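Local coordinates for thiol peroxidase (Mycobacterium tuberculosis, PDB 1XVQ), which probably reduces hydrogen peroxide and organic hydroperoxides to water and alcohols, drawing its electrons from thioredoxin, at residues A[28-33]-A[106-111]; A[47-52]-A[133-138]. One frame throughout, in Å; residues are numbered along the deposited sequence.

Interaction 1: residues A[28-33]-A[106-111]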
ATOM      1  N   THR A  28      -4.698   7.801   8.977  1.00 17.15           N
ATOM      2  CA  THR A  28      -6.079   7.615   9.377  1.00 16.37           C
ATOM      3  C   THR A  28      -6.873   7.263   8.122  1.00 13.86           C
ATOM      4  O   THR A  28      -7.498   8.125   7.493  1.00 16.16           O
ATOM      5  CB  THR A  28      -6.654   8.911  10.000  1.00 20.48           C
ATOM      6  OG1 THR A  28      -6.527   9.977   9.052  1.00 21.24           O
ATOM      7  CG2 THR A  28      -5.890   9.295  11.267  1.00 16.89           C
ATOM      8  N   LEU A  29      -6.842   5.991   7.760  1.00 13.28           N
ATOM      9  CA  LEU A  29      -7.534   5.499   6.567  1.00 11.15           C
ATOM     10  C   LEU A  29      -8.994   5.225   6.906  1.00 12.11           C
ATOM     11  O   LEU A  29      -9.396   5.383   8.055  1.00 15.50           O
ATOM     12  CB  LEU A  29      -6.840   4.218   6.076  1.00  9.76           C
ATOM     13  CG  LEU A  29      -5.428   4.484   5.524  1.00  9.87           C
ATOM     14  CD1 LEU A  29      -4.640   3.173   5.446  1.00 11.17           C
ATOM     15  CD2 LEU A  29      -5.522   5.134   4.147  1.00  8.92           C
ATOM     16  N   THR A  30      -9.786   4.860   5.907  1.00 12.82           N
ATOM     17  CA  THR A  30     -11.204   4.569   6.131  1.00 14.28           C
ATOM     18  C   THR A  30     -11.477   3.105   5.864  1.00 15.98           C
ATOM     19  O   THR A  30     -11.062   2.550   4.840  1.00 16.06           O
ATOM     20  CB  THR A  30     -12.107   5.436   5.215  1.00 10.83           C
ATOM     21  OG1 THR A  30     -11.861   6.811   5.493  1.00  9.75           O
ATOM     22  CG2 THR A  30     -13.592   5.148   5.480  1.00 12.65           C
ATOM     23  N   GLY A  31     -12.182   2.480   6.802  1.00 17.36           N
ATOM     24  CA  GLY A  31     -12.502   1.070   6.689  1.00 20.04           C
ATOM     25  C   GLY A  31     -13.830   0.769   6.032  1.00 20.49           C
ATOM     26  O   GLY A  31     -14.583   1.687   5.668  1.00 18.98           O
ATOM     27  N   GLY A  32     -14.104  -0.527   5.884  1.00 20.74           N
ATOM     28  CA  GLY A  32     -15.325  -0.993   5.246  1.00 24.03           C
ATOM     29  C   GLY A  32     -16.613  -0.528   5.907  1.00 22.62           C
ATOM     30  O   GLY A  32     -17.656  -0.484   5.263  1.00 23.72           O
ATOM     31  N   ASP A  33     -16.550  -0.173   7.184  1.00 23.53           N
ATOM     32  CA  ASP A  33     -17.738   0.292   7.894  1.00 25.09           C
ATOM     33  C   ASP A  33     -17.742   1.813   8.011  1.00 24.17           C
ATOM     34  O   ASP A  33     -18.506   2.382   8.787  1.00 22.60           O
ATOM     35  CB  ASP A  33     -17.780  -0.335   9.289  1.00 27.32           C
ATOM     36  CG  ASP A  33     -16.592   0.063  10.149  1.00 32.35           C
ATOM     37  OD1 ASP A  33     -15.594   0.594   9.605  1.00 30.44           O
ATOM     38  OD2 ASP A  33     -16.651  -0.163  11.378  1.00 33.16           O
ATOM     39  N   ALA A 106      -8.056   5.279   1.081  1.00  9.93           N
ATOM     40  CA  ALA A 106      -7.467   6.599   1.311  1.00  7.29           C
ATOM     41  C   ALA A 106      -8.314   7.706   0.668  1.00  8.91           C
ATOM     42  O   ALA A 106      -7.809   8.805   0.472  1.00  9.69           O
ATOM     43  CB  ALA A 106      -6.042   6.655   0.686  1.00 11.82           C
ATOM     44  N   PHE A 107      -9.582   7.432   0.362  1.00  8.71           N
ATOM     45  CA  PHE A 107     -10.387   8.418  -0.356  1.00  8.56           C
ATOM     46  C   PHE A 107     -10.574   9.764   0.337  1.00  8.83           C
ATOM     47  O   PHE A 107     -10.733  10.782  -0.336  1.00  9.66           O
ATOM     48  CB  PHE A 107     -11.740   7.805  -0.767  1.00  8.91           C
ATOM     49  CG  PHE A 107     -12.848   7.997   0.237  1.00 10.53           C
ATOM     50  CD1 PHE A 107     -13.694   9.098   0.148  1.00 10.93           C
ATOM     51  CD2 PHE A 107     -13.058   7.056   1.240  1.00 12.22           C
ATOM     52  CE1 PHE A 107     -14.757   9.261   1.049  1.00 10.46           C
ATOM     53  CE2 PHE A 107     -14.125   7.206   2.147  1.00 16.09           C
ATOM     54  CZ  PHE A 107     -14.970   8.310   2.042  1.00 14.72           C
ATOM     55  N   ARG A 108     -10.513   9.787   1.678  1.00  8.79           N
ATOM     56  CA  ARG A 108     -10.683  11.058   2.377  1.00  8.45           C
ATOM     57  C   ARG A 108      -9.615  11.398   3.413  1.00  9.47           C
ATOM     58  O   ARG A 108      -9.875  12.103   4.383  1.00 12.30           O
ATOM     59  CB  ARG A 108     -12.105  11.131   2.990  1.00  9.78           C
ATOM     60  CG  ARG A 108     -12.379  10.064   4.051  1.00  8.33           C
ATOM     61  CD  ARG A 108     -13.763  10.282   4.695  1.00 12.78           C
ATOM     62  NE  ARG A 108     -14.102   9.211   5.636  1.00 14.87           N
ATOM     63  CZ  ARG A 108     -15.344   8.792   5.890  1.00 18.29           C
ATOM     64  NH1 ARG A 108     -16.380   9.346   5.269  1.00 12.12           N
ATOM     65  NH2 ARG A 108     -15.547   7.836   6.786  1.00 19.21           N
ATOM     66  N   ASP A 109      -8.381  10.949   3.183  1.00  8.85           N
ATOM     67  CA  ASP A 109      -7.321  11.266   4.108  1.00  9.01           C
ATOM     68  C   ASP A 109      -6.050  11.485   3.309  1.00 11.05           C
ATOM     69  O   ASP A 109      -6.014  11.263   2.080  1.00 10.91           O
ATOM     70  CB  ASP A 109      -7.140  10.166   5.173  1.00  9.15           C
ATOM     71  CG  ASP A 109      -6.603   8.886   4.593  1.00 11.27           C
ATOM     72  OD1 ASP A 109      -7.398   8.055   4.114  1.00 11.91           O
ATOM     73  OD2 ASP A 109      -5.369   8.742   4.607  1.00 11.41           O
ATOM     74  N   SER A 110      -5.015  11.923   4.018  1.00 10.08           N
ATOM     75  CA  SER A 110      -3.743  12.292   3.412  1.00 11.07           C
ATOM     76  C   SER A 110      -2.703  11.207   3.206  1.00  7.82           C
ATOM     77  O   SER A 110      -1.580  11.501   2.809  1.00 10.65           O
ATOM     78  CB  SER A 110      -3.138  13.438   4.245  1.00  9.90           C
ATOM     79  OG  SER A 110      -2.874  12.974   5.560  1.00 14.05           O
ATOM     80  N   PHE A 111      -3.093   9.947   3.390  1.00  6.57           N
ATOM     81  CA  PHE A 111      -2.154   8.833   3.232  1.00  7.66           C
ATOM     82  C   PHE A 111      -1.280   8.918   1.970  1.00  9.45           C
ATOM     83  O   PHE A 111      -0.063   8.791   2.052  1.00  9.65           O
ATOM     84  CB  PHE A 111      -2.911   7.491   3.223  1.00  7.18           C
ATOM     85  CG  PHE A 111      -2.008   6.289   3.041  1.00  9.39           C
ATOM     86  CD1 PHE A 111      -1.657   5.835   1.753  1.00  9.49           C
ATOM     87  CD2 PHE A 111      -1.478   5.639   4.142  1.00 11.86           C
ATOM     88  CE1 PHE A 111      -0.788   4.752   1.572  1.00  8.96           C
ATOM     89  CE2 PHE A 111      -0.600   4.545   3.984  1.00 12.60           C
ATOM     90  CZ  PHE A 111      -0.251   4.096   2.691  1.00 13.92           C
TER
HETATM   91  O   HOH W   1      -9.977   7.806   3.729  1.00  8.52           O
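L29 and F111 make the apolar half of this contact, and a single methyl does most of the work. L29 CD2 sits 3.6 Å from F111 CB and 3.8 Å from A106 CB, so it fills the angle between the two ends of segment 106-111. The F111 ring, oblique to that methyl, goes on to stack with Y115. L29 CD2 also packs in van der Waals contact against D109 OD1. A smaller apolar patch lies at T30, whose CG2, anti to the backbone N, comes to the edge of the F107 ring, near its plane, 4.0 Å from CE2. R108 CG lies over one face of that ring, toward its rim.

Direct polar contact is thin. The R108 chain runs extended from CG to NE, crossing the T30 side chain at about a right angle. T30 OG1, anti to the carbonyl carbon, takes a weak bond of 3.3 Å from R108 NE, bent to 132°.

A water adds a bridge. It bonds T30 OG1, accepts from the backbone N of R108 and donates to D109 OD1 at 2.6 Å. The other carboxylate oxygen, D109 OD2, takes the backbone N-H of F111 at 2.8 Å, from 38° above the carboxylate plane, closing an Asx turn just where helix 111-114 begins.

The contact joins strand 28-30, which pairs with 36-38, to the loop leading into that helix; backbone bonding between T30 and S105 extends the junction.

T28 O approaches the carbon end of D109, 3.1 Å from D109 CB. It is also 3.4 Å from D109 OD1, two acceptors whose repulsion the water hydrogen and the F111 N-H probably offset. One carboxylate oxygen, OD2, thus shapes the loop, and the other, OD1, holds the water that reaches the strand.

Interaction 2: residues A[47-52]-A[133-138]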
ATOM      1  N   VAL A  47       3.310  -4.259  10.183  1.00 13.50           N
ATOM      2  CA  VAL A  47       2.261  -3.949   9.235  1.00 12.01           C
ATOM      3  C   VAL A  47       2.797  -3.908   7.822  1.00 13.54           C
ATOM      4  O   VAL A  47       3.846  -3.315   7.558  1.00 14.56           O
ATOM      5  CB  VAL A  47       1.633  -2.558   9.531  1.00  9.37           C
ATOM      6  CG1 VAL A  47       0.530  -2.238   8.524  1.00 11.36           C
ATOM      7  CG2 VAL A  47       1.043  -2.549  10.935  1.00 15.76           C
ATOM      8  N   LEU A  48       2.068  -4.555   6.926  1.00 11.50           N
ATOM      9  CA  LEU A  48       2.419  -4.540   5.508  1.00 12.35           C
ATOM     10  C   LEU A  48       1.388  -3.651   4.814  1.00 10.44           C
ATOM     11  O   LEU A  48       0.198  -3.968   4.827  1.00 11.43           O
ATOM     12  CB  LEU A  48       2.344  -5.955   4.890  1.00 14.05           C
ATOM     13  CG  LEU A  48       2.254  -5.944   3.340  1.00 17.96           C
ATOM     14  CD1 LEU A  48       3.523  -5.324   2.809  1.00 19.54           C
ATOM     15  CD2 LEU A  48       2.049  -7.369   2.766  1.00 22.58           C
ATOM     16  N   LEU A  49       1.829  -2.514   4.258  1.00 10.31           N
ATOM     17  CA  LEU A  49       0.936  -1.651   3.490  1.00  8.74           C
ATOM     18  C   LEU A  49       1.173  -2.071   2.040  1.00  8.21           C
ATOM     19  O   LEU A  49       2.246  -1.814   1.472  1.00  9.09           O
ATOM     20  CB  LEU A  49       1.306  -0.171   3.649  1.00  9.23           C
ATOM     21  CG  LEU A  49       1.312   0.334   5.088  1.00 12.06           C
ATOM     22  CD1 LEU A  49       1.872   1.776   5.105  1.00 11.57           C
ATOM     23  CD2 LEU A  49      -0.116   0.273   5.645  1.00 10.36           C
ATOM     24  N   ASN A  50       0.165  -2.715   1.457  1.00 10.08           N
ATOM     25  CA  ASN A  50       0.240  -3.237   0.088  1.00 10.33           C
ATOM     26  C   ASN A  50      -0.621  -2.228  -0.636  1.00  9.18           C
ATOM     27  O   ASN A  50      -1.833  -2.231  -0.540  1.00 10.92           O
ATOM     28  CB  ASN A  50      -0.380  -4.637   0.078  1.00 10.86           C
ATOM     29  CG  ASN A  50       0.154  -5.522  -1.010  1.00 15.01           C
ATOM     30  OD1 ASN A  50      -0.220  -6.701  -1.081  1.00 18.75           O
ATOM     31  ND2 ASN A  50       1.023  -4.998  -1.860  1.00 10.56           N
ATOM     32  N   ILE A  51       0.048  -1.352  -1.356  1.00  8.54           N
ATOM     33  CA  ILE A  51      -0.604  -0.217  -2.000  1.00  7.30           C
ATOM     34  C   ILE A  51      -0.857  -0.385  -3.477  1.00  8.23           C
ATOM     35  O   ILE A  51       0.068  -0.731  -4.235  1.00  9.95           O
ATOM     36  CB  ILE A  51       0.262   1.008  -1.773  1.00  6.81           C
ATOM     37  CG1 ILE A  51       0.552   1.136  -0.268  1.00  7.71           C
ATOM     38  CG2 ILE A  51      -0.465   2.298  -2.310  1.00  7.09           C
ATOM     39  CD1 ILE A  51       1.758   2.064   0.041  1.00  9.10           C
ATOM     40  N   PHE A  52      -2.090  -0.099  -3.893  1.00  9.88           N
ATOM     41  CA  PHE A  52      -2.486  -0.272  -5.298  1.00 11.77           C
ATOM     42  C   PHE A  52      -3.253   0.883  -5.949  1.00 10.63           C
ATOM     43  O   PHE A  52      -3.981   1.624  -5.286  1.00 10.74           O
ATOM     44  CB  PHE A  52      -3.438  -1.456  -5.448  1.00 12.60           C
ATOM     45  CG  PHE A  52      -2.921  -2.754  -4.897  1.00 13.83           C
ATOM     46  CD1 PHE A  52      -2.469  -3.748  -5.755  1.00 15.24           C
ATOM     47  CD2 PHE A  52      -2.929  -2.996  -3.523  1.00 16.22           C
ATOM     48  CE1 PHE A  52      -2.028  -4.986  -5.256  1.00 16.38           C
ATOM     49  CE2 PHE A  52      -2.492  -4.224  -3.011  1.00 20.75           C
ATOM     50  CZ  PHE A  52      -2.039  -5.224  -3.887  1.00 14.84           C
ATOM     51  N   VAL A 133       5.119  -0.882   1.612  1.00 10.64           N
ATOM     52  CA  VAL A 133       5.804  -0.283   2.744  1.00  8.48           C
ATOM     53  C   VAL A 133       5.616  -1.239   3.902  1.00  8.57           C
ATOM     54  O   VAL A 133       4.502  -1.630   4.195  1.00 11.45           O
ATOM     55  CB  VAL A 133       5.220   1.101   3.130  1.00 11.49           C
ATOM     56  CG1 VAL A 133       5.842   1.579   4.459  1.00 12.59           C
ATOM     57  CG2 VAL A 133       5.503   2.097   2.020  1.00 11.64           C
ATOM     58  N   VAL A 134       6.721  -1.619   4.538  1.00 10.63           N
ATOM     59  CA  VAL A 134       6.661  -2.503   5.700  1.00 10.13           C
ATOM     60  C   VAL A 134       7.019  -1.695   6.926  1.00 10.59           C
ATOM     61  O   VAL A 134       8.033  -0.980   6.954  1.00  9.80           O
ATOM     62  CB  VAL A 134       7.638  -3.703   5.584  1.00 11.55           C
ATOM     63  CG1 VAL A 134       7.611  -4.537   6.899  1.00 14.60           C
ATOM     64  CG2 VAL A 134       7.233  -4.575   4.395  1.00 13.73           C
ATOM     65  N   ILE A 135       6.136  -1.759   7.921  1.00 10.07           N
ATOM     66  CA  ILE A 135       6.351  -1.064   9.192  1.00 10.49           C
ATOM     67  C   ILE A 135       6.672  -2.134  10.235  1.00 11.93           C
ATOM     68  O   ILE A 135       5.908  -3.084  10.403  1.00 13.05           O
ATOM     69  CB  ILE A 135       5.104  -0.283   9.628  1.00  9.96           C
ATOM     70  CG1 ILE A 135       4.713   0.711   8.532  1.00 11.76           C
ATOM     71  CG2 ILE A 135       5.411   0.487  10.944  1.00  9.14           C
ATOM     72  CD1 ILE A 135       3.353   1.381   8.758  1.00 17.95           C
ATOM     73  N   GLY A 136       7.822  -1.994  10.884  1.00 13.05           N
ATOM     74  CA  GLY A 136       8.226  -2.967  11.886  1.00 15.83           C
ATOM     75  C   GLY A 136       7.368  -2.875  13.134  1.00 15.96           C
ATOM     76  O   GLY A 136       6.685  -1.870  13.346  1.00 12.86           O
ATOM     77  N   ALA A 137       7.392  -3.917  13.963  1.00 17.39           N
ATOM     78  CA  ALA A 137       6.598  -3.909  15.197  1.00 16.93           C
ATOM     79  C   ALA A 137       7.010  -2.742  16.067  1.00 19.95           C
ATOM     80  O   ALA A 137       6.235  -2.287  16.916  1.00 22.35           O
ATOM     81  CB  ALA A 137       6.801  -5.223  15.962  1.00 17.99           C
ATOM     82  N   ASP A 138       8.233  -2.255  15.878  1.00 17.45           N
ATOM     83  CA  ASP A 138       8.710  -1.138  16.678  1.00 19.48           C
ATOM     84  C   ASP A 138       8.216   0.215  16.192  1.00 19.77           C
ATOM     85  O   ASP A 138       8.554   1.247  16.769  1.00 18.48           O
ATOM     86  CB  ASP A 138      10.235  -1.127  16.743  1.00 23.62           C
ATOM     87  CG  ASP A 138      10.887  -0.969  15.379  1.00 22.96           C
ATOM     88  OD1 ASP A 138      10.168  -0.804  14.362  1.00 18.53           O
ATOM     89  OD2 ASP A 138      12.133  -1.027  15.334  1.00 29.44           O
TER
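L49 CD1 is the apolar centre, packed 3.9 Å from V133 CB and 4.0 Å from I135 CD1, on one face of two neighbouring antiparallel strands in the central sheet of the thioredoxin fold. L49 and V133 lie side by side and point the same way, whereas I135 crosses L49 obliquely. V47 shares this face with I135, CB near CB, and I51 CD1 adds a contact with V133 CG2.

On the other face L48 CD1 meets V134 CG2 at 4.1 Å, with helix 62-73 covering L48 through F67 and A71. Strand 77-78 flanks 47-51 on its far side, and 141-146 lies beyond 131-135.

Between the two faces runs the polar ladder. V47 with I135 and L49 with V133 are hydrogen-bonded pairs; L48 with V134 is the non-hydrogen-bonded pair separating them. Four bonds result, from V133 N to L49 O at 3.0 Å down to I135 N to V47 O at 2.8 Å, the latter almost straight at 178°. V47 O has a second, softer neighbour: the CA-H of V134, with CA 3.5 Å away.

F111 joins the two contacts. In interaction 1 its CB receives L29; its ring reaches over to strand 47-51 of interaction 2, with F111 CE2 3.9 Å from L49 CD1 and F111 CZ 3.9 Å from I51 CD1. That ring packs the loop of 106-111 onto the central sheet. The centres of the interactions lie about 16 Å apart, and their segments alternate along the chain. Both lie away from the predicted peroxidatic C60, which follows strand 47-51 in sequence, ahead of helix 62-73. A bound yttrium ion is about 8 Å from the side chain of T28, beside interaction 1.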